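Local coordinates for alpha-L-arabinofuranosidase B (Aspergillus kawachii, PDB 6SXT), which hydrolyses terminal non-reducing alpha-L-arabinofuranosyl residues from arabinoxylan, L-arabinan, arabinogalactan and arabino-oligosaccharides during plant hemicellulose breakdown, at residues A[103-108]-A[128-133]; A[123-128]-A[438-443]; A[155-160]-A[285-290]. All coordinates share one frame; numbering follows the deposited sequence.

Interaction 1: A[103-108]-A[128-133]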
loop_
_atom_site.group_PDB
_atom_site.type_symbol
_atom_site.label_atom_id
_atom_site.label_comp_id
_atom_site.label_asym_id
_atom_site.label_seq_id
_atom_site.Cartn_x
_atom_site.Cartn_y
_atom_site.Cartn_z
ATOM N N ASN A 103 10.286 5.363 -0.915
ATOM C CA ASN A 103 10.310 4.021 -1.500
ATOM C C ASN A 103 9.219 3.912 -2.602
ATOM O O ASN A 103 8.111 4.511 -2.466
ATOM C CB ASN A 103 10.003 2.954 -0.480
ATOM C CG ASN A 103 11.018 2.819 0.635
ATOM O OD1 ASN A 103 10.620 2.557 1.759
ATOM N ND2 ASN A 103 12.305 2.943 0.323
ATOM N N LEU A 104 9.539 3.094 -3.589
ATOM C CA LEU A 104 8.517 2.537 -4.510
ATOM C C LEU A 104 7.769 1.398 -3.824
ATOM O O LEU A 104 8.317 0.647 -2.993
ATOM C CB LEU A 104 9.191 2.055 -5.781
ATOM C CG LEU A 104 9.835 3.156 -6.624
ATOM C CD1 LEU A 104 10.629 2.512 -7.723
ATOM C CD2 LEU A 104 8.825 4.094 -7.169
ATOM N N ALA A 105 6.534 1.186 -4.255
ATOM C CA ALA A 105 5.728 0.052 -3.783
ATOM C C ALA A 105 6.124 -1.236 -4.457
ATOM O O ALA A 105 6.424 -1.260 -5.663
ATOM C CB ALA A 105 4.249 0.325 -3.989
ATOM N N SER A 106 5.963 -2.335 -3.726
ATOM C CA SER A 106 5.936 -3.672 -4.305
ATOM C C SER A 106 4.845 -3.728 -5.374
ATOM O O SER A 106 3.819 -3.083 -5.210
ATOM C CB SER A 106 5.609 -4.676 -3.206
ATOM O OG SER A 106 5.424 -5.962 -3.746
ATOM N N ALA A 107 5.036 -4.577 -6.362
ATOM C CA ALA A 107 3.954 -4.844 -7.320
ATOM C C ALA A 107 2.968 -5.892 -6.821
ATOM O O ALA A 107 1.904 -6.025 -7.422
ATOM C CB ALA A 107 4.562 -5.316 -8.593
ATOM N N ILE A 108 3.193 -6.554 -5.678
ATOM C CA ILE A 108 2.404 -7.766 -5.314
ATOM C C ILE A 108 1.814 -7.683 -3.912
ATOM O O ILE A 108 1.326 -8.714 -3.433
ATOM C CB ILE A 108 3.227 -9.061 -5.490
ATOM C CG1 ILE A 108 4.501 -9.121 -4.643
ATOM C CG2 ILE A 108 3.537 -9.249 -6.958
ATOM C CD1 ILE A 108 5.170 -10.447 -4.554
ATOM N N THR A 128 6.813 4.858 1.723
ATOM C CA THR A 128 6.470 4.730 0.292
ATOM C C THR A 128 5.705 5.973 -0.159
ATOM O O THR A 128 4.842 6.472 0.570
ATOM C CB THR A 128 5.654 3.447 0.097
ATOM O OG1 THR A 128 6.401 2.345 0.631
ATOM C CG2 THR A 128 5.365 3.149 -1.351
ATOM N N GLY A 129 5.962 6.432 -1.385
ATOM C CA GLY A 129 5.284 7.620 -1.904
ATOM C C GLY A 129 5.490 7.825 -3.368
ATOM O O GLY A 129 6.567 7.554 -3.882
ATOM N N TYR A 130 4.473 8.405 -4.010
ATOM C CA TYR A 130 4.504 8.834 -5.409
ATOM C C TYR A 130 4.060 10.293 -5.515
ATOM O O TYR A 130 3.305 10.810 -4.674
ATOM C CB TYR A 130 3.581 7.968 -6.279
ATOM C CG TYR A 130 3.976 6.513 -6.354
ATOM C CD1 TYR A 130 3.579 5.611 -5.391
ATOM C CD2 TYR A 130 4.766 6.028 -7.384
ATOM C CE1 TYR A 130 3.976 4.294 -5.419
ATOM C CE2 TYR A 130 5.162 4.691 -7.460
ATOM C CZ TYR A 130 4.760 3.822 -6.457
ATOM O OH TYR A 130 5.150 2.508 -6.470
ATOM N N ARG A 131 4.487 10.935 -6.603
ATOM C CA ARG A 131 4.213 12.379 -6.782
ATOM C C ARG A 131 4.355 12.790 -8.214
ATOM O O ARG A 131 5.105 12.122 -8.978
ATOM C CB ARG A 131 5.186 13.174 -5.897
ATOM C CG ARG A 131 4.856 14.623 -5.686
ATOM C CD ARG A 131 5.630 15.214 -4.489
ATOM N NE ARG A 131 5.004 16.431 -4.084
ATOM C CZ ARG A 131 4.750 16.785 -2.853
ATOM N NH1 ARG A 131 5.198 16.054 -1.839
ATOM N NH2 ARG A 131 4.057 17.870 -2.612
ATOM N N ASN A 132 3.715 13.906 -8.540
ATOM C CA ASN A 132 3.980 14.626 -9.814
ATOM C C ASN A 132 3.906 16.109 -9.463
ATOM O O ASN A 132 2.819 16.570 -9.168
ATOM C CB ASN A 132 3.044 14.262 -10.939
ATOM C CG ASN A 132 3.472 14.892 -12.259
ATOM O OD1 ASN A 132 3.924 16.034 -12.273
ATOM N ND2 ASN A 132 3.388 14.153 -13.340
ATOM N N ASN A 133 5.062 16.781 -9.418
ATOM C CA ASN A 133 5.125 18.228 -9.122
ATOM C C ASN A 133 5.065 19.084 -10.391
ATOM O O ASN A 133 5.150 20.322 -10.241
ATOM C CB ASN A 133 6.361 18.532 -8.295
ATOM C CG ASN A 133 6.218 18.083 -6.862
ATOM O OD1 ASN A 133 5.112 18.049 -6.320
ATOM N ND2 ASN A 133 7.331 17.749 -6.212
HETATM O O HOH W 1 8.160 1.600 2.820
HETATM O O HOH W 2 7.421 -0.005 -0.446
#
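T128 meets N103 with both backbone and side chain. The two residues form a single beta bridge, and the T128 CA approaches N103 O at 3.2 Å in a CA-H...O contact. Its methyl is anti to the backbone N, with OG1 beside that N (chi1 -55°); CG2 lies 3.7 Å from the A105 N. OG1, whose protein partner is S125, also accepts from a water that continues to L104 O. N103 ND2 is held by D97, while OD1 faces a second water that lies within bonding distance of T128 OG1 as well. G129 then closes the bridge, its N donating to N103 O over 3.1 Å. At Y130 the phenol carries the contact. OH receives the A105 N-H at 2.9 Å in a fairly straight bond (161°) and is also hydrogen-bonded to the I72 carbonyl; A105 CB lies 3.4 Å from the same OH. The L104 side chain crosses that of Y130 at about a right angle, bringing CD2 to 3.7 Å from CE2. The polar tip of Y130 thus sits buried yet satisfied by two backbone groups. The arrangement is an isolated beta bridge, N103 with T128, between the loops leading into strands 105-106 and 130-132 of two different antiparallel sheets, with the Y130 hydroxyl making the bond that reaches strand 105-106, within the concanavalin-like catalytic domain.

Interaction 2: A[123-128]-A[438-443]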
loop_
_atom_site.group_PDB
_atom_site.type_symbol
_atom_site.label_atom_id
_atom_site.label_comp_id
_atom_site.label_asym_id
_atom_site.label_seq_id
_atom_site.Cartn_x
_atom_site.Cartn_y
_atom_site.Cartn_z
ATOM N N PHE A 123 0.211 -1.288 -2.748
ATOM C CA PHE A 123 0.286 -1.461 -1.286
ATOM C C PHE A 123 1.464 -0.624 -0.788
ATOM O O PHE A 123 2.624 -0.909 -1.155
ATOM C CB PHE A 123 0.492 -2.920 -0.950
ATOM C CG PHE A 123 0.349 -3.275 0.501
ATOM C CD1 PHE A 123 1.408 -3.091 1.391
ATOM C CD2 PHE A 123 -0.820 -3.853 0.962
ATOM C CE1 PHE A 123 1.271 -3.451 2.729
ATOM C CE2 PHE A 123 -0.945 -4.234 2.290
ATOM C CZ PHE A 123 0.119 -4.075 3.165
ATOM N N MET A 124 1.174 0.368 0.011
ATOM C CA MET A 124 2.196 1.358 0.397
ATOM C C MET A 124 2.470 1.226 1.898
ATOM O O MET A 124 1.569 1.417 2.707
ATOM C CB MET A 124 1.731 2.761 0.066
ATOM C CG MET A 124 1.400 2.871 -1.455
ATOM S SD MET A 124 0.863 4.484 -2.013
ATOM C CE MET A 124 2.427 5.326 -1.953
ATOM N N SER A 125 3.709 0.820 2.210
ATOM C CA SER A 125 4.257 0.738 3.567
ATOM C C SER A 125 4.771 2.112 3.967
ATOM O O SER A 125 5.084 2.975 3.122
ATOM C CB SER A 125 5.291 -0.362 3.585
ATOM O OG SER A 125 6.234 -0.203 2.527
ATOM N N PRO A 126 4.968 2.358 5.281
ATOM C CA PRO A 126 5.522 3.636 5.712
ATOM C C PRO A 126 6.854 3.902 5.004
ATOM O O PRO A 126 7.774 3.025 4.989
ATOM C CB PRO A 126 5.724 3.417 7.236
ATOM C CG PRO A 126 4.609 2.463 7.558
ATOM C CD PRO A 126 4.655 1.464 6.420
ATOM N N GLY A 127 6.942 5.090 4.419
ATOM C CA GLY A 127 8.129 5.491 3.662
ATOM C C GLY A 127 7.928 5.426 2.161
ATOM O O GLY A 127 8.784 5.913 1.416
ATOM N N THR A 128 6.813 4.858 1.723
ATOM C CA THR A 128 6.470 4.730 0.292
ATOM C C THR A 128 5.705 5.973 -0.159
ATOM O O THR A 128 4.842 6.472 0.570
ATOM C CB THR A 128 5.654 3.447 0.097
ATOM O OG1 THR A 128 6.401 2.345 0.631
ATOM C CG2 THR A 128 5.365 3.149 -1.351
ATOM N N TRP A 438 3.966 -9.116 5.119
ATOM C CA TRP A 438 2.660 -8.533 4.767
ATOM C C TRP A 438 2.723 -7.023 4.846
ATOM O O TRP A 438 2.194 -6.333 3.946
ATOM C CB TRP A 438 1.587 -9.062 5.713
ATOM C CG TRP A 438 0.255 -8.447 5.417
ATOM C CD1 TRP A 438 -0.628 -8.826 4.448
ATOM C CD2 TRP A 438 -0.270 -7.255 5.999
ATOM N NE1 TRP A 438 -1.675 -7.953 4.405
ATOM C CE2 TRP A 438 -1.488 -6.980 5.343
ATOM C CE3 TRP A 438 0.173 -6.393 6.992
ATOM C CZ2 TRP A 438 -2.262 -5.864 5.650
ATOM C CZ3 TRP A 438 -0.595 -5.301 7.314
ATOM C CH2 TRP A 438 -1.770 -5.004 6.616
ATOM N N SER A 439 3.352 -6.445 5.878
ATOM C CA SER A 439 3.263 -4.998 6.088
ATOM C C SER A 439 4.269 -4.251 5.174
ATOM O O SER A 439 4.012 -3.090 4.832
ATOM C CB SER A 439 3.440 -4.644 7.526
ATOM O OG SER A 439 4.715 -5.046 7.982
ATOM N N TYR A 440 5.361 -4.893 4.792
ATOM C CA TYR A 440 6.392 -4.327 3.897
ATOM C C TYR A 440 6.665 -5.329 2.804
ATOM O O TYR A 440 7.656 -6.074 2.832
ATOM C CB TYR A 440 7.695 -3.985 4.638
ATOM C CG TYR A 440 7.670 -2.772 5.501
ATOM C CD1 TYR A 440 7.018 -2.784 6.735
ATOM C CD2 TYR A 440 8.316 -1.595 5.094
ATOM C CE1 TYR A 440 7.050 -1.667 7.569
ATOM C CE2 TYR A 440 8.315 -0.480 5.901
ATOM C CZ TYR A 440 7.740 -0.542 7.146
ATOM O OH TYR A 440 7.782 0.560 7.965
ATOM N N PRO A 441 5.768 -5.433 1.785
ATOM C CA PRO A 441 5.900 -6.495 0.805
ATOM C C PRO A 441 7.049 -6.413 -0.191
ATOM O O PRO A 441 7.243 -7.342 -0.956
ATOM C CB PRO A 441 4.537 -6.504 0.099
ATOM C CG PRO A 441 4.054 -5.076 0.286
ATOM C CD PRO A 441 4.506 -4.676 1.685
ATOM N N THR A 442 7.833 -5.354 -0.083
ATOM C CA THR A 442 9.130 -5.321 -0.781
ATOM C C THR A 442 10.186 -6.166 -0.037
ATOM O O THR A 442 11.278 -6.330 -0.576
ATOM C CB THR A 442 9.691 -3.907 -0.900
ATOM O OG1 THR A 442 9.776 -3.297 0.399
ATOM C CG2 THR A 442 8.782 -3.057 -1.777
ATOM N N ARG A 443 9.833 -6.632 1.156
ATOM C CA ARG A 443 10.822 -7.335 2.014
ATOM C C ARG A 443 10.403 -8.747 2.335
ATOM O O ARG A 443 9.218 -9.051 2.448
ATOM C CB ARG A 443 11.021 -6.506 3.270
ATOM C CG ARG A 443 11.699 -5.164 3.005
ATOM C CD ARG A 443 11.797 -4.276 4.234
ATOM N NE ARG A 443 12.523 -3.069 3.878
ATOM C CZ ARG A 443 13.852 -2.958 3.778
ATOM N NH1 ARG A 443 14.633 -3.957 4.107
ATOM N NH2 ARG A 443 14.391 -1.845 3.301
HETATM O O HOH W 3 7.270 -2.531 1.360
#
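The six-membered ring of W438 has the edge of F123 over one face: CZ stands 3.8 Å above the indole plane, offset toward the rim. Ring planes at 82° and centroids 5.3 Å apart make this a T-shaped pair. At the F123 edge, near its plane, lies the S439 carbonyl oxygen, 3.5 Å from CE1, while P441 approaches obliquely, its CG 3.5 Å from CD1. W438 O is likewise oblique to the F123 ring, 3.2 Å from CZ. H155 of the catalytic domain stacks on the same ring. The Y440 ring carries S125 CB over one face, a CH-pi contact 21° off the normal with CB 3.9 Å from the ring centroid, and has S439 OG in plane at its edge. P126 crosses the phenol at about a right angle and puts CD 3.8 Å from CZ. F403, a substrate-binding residue of the C-terminal domain, meets Y440 edge-to-face.

Across the two segments there is no direct hydrogen bond; one water supplies a polar link, lying 2.8 Å from both S125 OG and T442 OG1. Local bonds shape each side. S125 O accepts from T128 N and T128 OG1, fixing the type II turn 125-128, while R443 N bonds to Y440 O in the type I turn 440-443. S439 OG is tied to the substrate-binding H400. Aromatic rings, prolines and a bridging water therefore form a buried interdomain interface, where a strand end and turn of the catalytic domain meet a turn of the beta-trefoil arabinose-binding domain.

Interaction 3: A[155-160]-A[285-290]. With NAG (2-acetamido-2-deoxy-beta-D-glucopyranose), chain B.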
loop_
_atom_site.group_PDB
_atom_site.type_symbol
_atom_site.label_atom_id
_atom_site.label_comp_id
_atom_site.label_asym_id
_atom_site.label_seq_id
_atom_site.Cartn_x
_atom_site.Cartn_y
_atom_site.Cartn_z
ATOM N N HIS A 155 -6.250 -1.129 5.646
ATOM C CA HIS A 155 -4.788 -0.932 5.597
ATOM C C HIS A 155 -4.489 0.531 5.860
ATOM O O HIS A 155 -4.730 1.337 4.983
ATOM C CB HIS A 155 -4.221 -1.385 4.234
ATOM C CG HIS A 155 -2.750 -1.258 4.147
ATOM N ND1 HIS A 155 -2.101 -1.002 2.958
ATOM C CD2 HIS A 155 -1.779 -1.384 5.102
ATOM C CE1 HIS A 155 -0.804 -0.956 3.187
ATOM N NE2 HIS A 155 -0.559 -1.173 4.520
ATOM N N TYR A 156 -4.053 0.885 7.063
ATOM C CA TYR A 156 -3.953 2.302 7.445
ATOM C C TYR A 156 -3.114 2.366 8.713
ATOM O O TYR A 156 -2.933 1.353 9.391
ATOM C CB TYR A 156 -5.333 2.947 7.649
ATOM C CG TYR A 156 -6.074 2.361 8.815
ATOM C CD1 TYR A 156 -5.946 2.927 10.067
ATOM C CD2 TYR A 156 -6.918 1.269 8.662
ATOM C CE1 TYR A 156 -6.605 2.403 11.182
ATOM C CE2 TYR A 156 -7.595 0.752 9.755
ATOM C CZ TYR A 156 -7.423 1.303 11.016
ATOM O OH TYR A 156 -8.110 0.769 12.065
ATOM N N ASN A 157 -2.710 3.573 9.060
ATOM C CA ASN A 157 -2.169 3.838 10.414
ATOM C C ASN A 157 -2.583 5.246 10.810
ATOM O O ASN A 157 -3.524 5.822 10.226
ATOM C CB ASN A 157 -0.689 3.480 10.471
ATOM C CG ASN A 157 0.219 4.434 9.710
ATOM O OD1 ASN A 157 -0.246 5.479 9.252
ATOM N ND2 ASN A 157 1.481 4.041 9.574
ATOM N N ASP A 158 -1.908 5.791 11.843
ATOM C CA ASP A 158 -2.285 7.078 12.439
ATOM C C ASP A 158 -1.164 8.079 12.207
ATOM O O ASP A 158 -1.263 9.202 12.769
ATOM C CB ASP A 158 -2.608 6.877 13.928
ATOM C CG ASP A 158 -1.479 6.266 14.722
ATOM O OD1 ASP A 158 -0.416 6.067 14.172
ATOM O OD2 ASP A 158 -1.707 6.003 15.943
ATOM N N ALA A 159 -0.213 7.778 11.325
ATOM C CA ALA A 159 0.943 8.657 11.046
ATOM C C ALA A 159 0.642 9.533 9.844
ATOM O O ALA A 159 -0.123 9.144 8.968
ATOM C CB ALA A 159 2.159 7.841 10.847
ATOM N N CYS A 160 1.222 10.716 9.767
ATOM C CA CYS A 160 0.954 11.613 8.635
ATOM C C CYS A 160 1.753 11.127 7.428
ATOM O O CYS A 160 2.956 10.892 7.557
ATOM C CB CYS A 160 1.356 13.033 8.950
ATOM S SG CYS A 160 0.905 14.166 7.636
ATOM N N GLY A 285 5.087 8.763 7.001
ATOM C CA GLY A 285 4.893 7.742 8.037
ATOM C C GLY A 285 3.692 6.835 7.807
ATOM O O GLY A 285 3.573 5.831 8.511
ATOM N N ALA A 286 2.829 7.189 6.848
ATOM C CA ALA A 286 1.525 6.512 6.696
ATOM C C ALA A 286 1.656 5.243 5.858
ATOM O O ALA A 286 2.634 5.023 5.119
ATOM C CB ALA A 286 0.503 7.453 6.111
ATOM N N GLN A 287 0.618 4.433 5.954
ATOM C CA GLN A 287 0.467 3.262 5.095
ATOM C C GLN A 287 -0.959 3.233 4.562
ATOM O O GLN A 287 -1.874 3.763 5.186
ATOM C CB GLN A 287 0.852 1.970 5.828
ATOM C CG GLN A 287 -0.071 1.633 6.977
ATOM C CD GLN A 287 0.430 0.504 7.852
ATOM O OE1 GLN A 287 1.618 0.144 7.767
ATOM N NE2 GLN A 287 -0.453 -0.094 8.664
ATOM N N GLY A 288 -1.145 2.506 3.449
ATOM C CA GLY A 288 -2.463 2.375 2.806
ATOM C C GLY A 288 -2.319 1.703 1.475
ATOM O O GLY A 288 -1.211 1.416 1.053
ATOM N N THR A 289 -3.448 1.400 0.865
ATOM C CA THR A 289 -3.453 0.759 -0.435
ATOM C C THR A 289 -4.364 1.529 -1.375
ATOM O O THR A 289 -5.526 1.784 -1.014
ATOM C CB THR A 289 -3.969 -0.685 -0.371
ATOM O OG1 THR A 289 -3.110 -1.446 0.478
ATOM C CG2 THR A 289 -4.007 -1.351 -1.727
ATOM N N PHE A 290 -3.853 1.804 -2.555
ATOM C CA PHE A 290 -4.567 2.524 -3.626
ATOM C C PHE A 290 -4.820 1.579 -4.786
ATOM O O PHE A 290 -3.879 0.906 -5.265
ATOM C CB PHE A 290 -3.719 3.705 -4.089
ATOM C CG PHE A 290 -4.249 4.510 -5.245
ATOM C CD1 PHE A 290 -4.992 5.647 -5.031
ATOM C CD2 PHE A 290 -3.922 4.170 -6.551
ATOM C CE1 PHE A 290 -5.420 6.458 -6.071
ATOM C CE2 PHE A 290 -4.370 4.962 -7.611
ATOM C CZ PHE A 290 -5.112 6.116 -7.367
HETATM C C1 NAG B . -5.050 4.116 15.670
HETATM C C2 NAG B . -4.850 4.758 17.074
HETATM C C3 NAG B . -3.925 3.871 17.917
HETATM C C4 NAG B . -4.455 2.460 18.000
HETATM C C5 NAG B . -4.681 1.997 16.523
HETATM C C6 NAG B . -5.185 0.587 16.460
HETATM C C7 NAG B . -4.875 7.183 17.484
HETATM C C8 NAG B . -4.114 8.413 17.237
HETATM N N2 NAG B . -4.294 6.088 16.988
HETATM O O3 NAG B . -3.944 4.506 19.251
HETATM O O4 NAG B . -3.481 1.547 18.499
HETATM O O5 NAG B . -5.645 2.816 15.889
HETATM O O6 NAG B . -6.394 0.418 17.172
HETATM O O7 NAG B . -5.993 7.201 18.029
HETATM O O HOH W 4 -5.796 2.251 2.311
HETATM O O HOH W 5 1.955 -1.411 5.484
HETATM O O HOH W 6 -3.224 5.579 6.878
#
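Segments 155-160 and 285-290 run roughly antiparallel, their end-to-end directions 146° apart, with Y156 nearest G288 and A159 nearest A286; G285 N donates to C160 O at one end. At the other end H155 ND1 hydrogen-bonds T289 OG1 over 2.7 Å, the hydroxyl lying at the ring edge near its plane. G288 CA sits over one face of the imidazole as a CH-pi contact, 3.8 Å from the centroid, and a water links NE2 to Q287 OE1. The Q287 NE2 donates to Y156 O (3.0 Å) from above the carbonyl plane, 67° out of it, and bonds E418 of the arabinose-binding domain as well. N157 works in two directions. ND2 gives G285 O a bond of 3.0 Å, straight (166°) and in its own amide plane; OD1 accepts from A159 N at 3.1 Å, forming an Asx turn. A159 CB packs 3.4 Å from G285 O. D158, whose CB points away from 285-290, accepts on OD2 from N2 of the N-acetylglucosamine at 2.8 Å. C160, in cis-peptide linkage and disulfide with C161, touches the bound inhibitor. The contact joins the loop leading to this vicinal disulfide to the segment entering strand 288-296, beside the arabinofuranosidase active-site pocket.

In the fold
Interactions 1 and 2 are buried and share T128; N103 N reaches G127 O, so the bridge of interaction 1 continues directly into the turn that interaction 2 uses. Interactions 2 and 3 reach one sheet through the neighbouring strands 117-124 and 288-296, between which M124 N probably hydrogen-bonds to G288 O. Interaction 3, only partly buried, extends from that core to the glycan and the inhibitor pocket, and is nested inside the chain loop closed by interaction 2. The chemistry follows location: backbone and phenol hydrogen bonds where two loops lead into their strands in 1, aromatic and proline packing between domains in 2, and amide, imidazole and water bonds along a loop in 3.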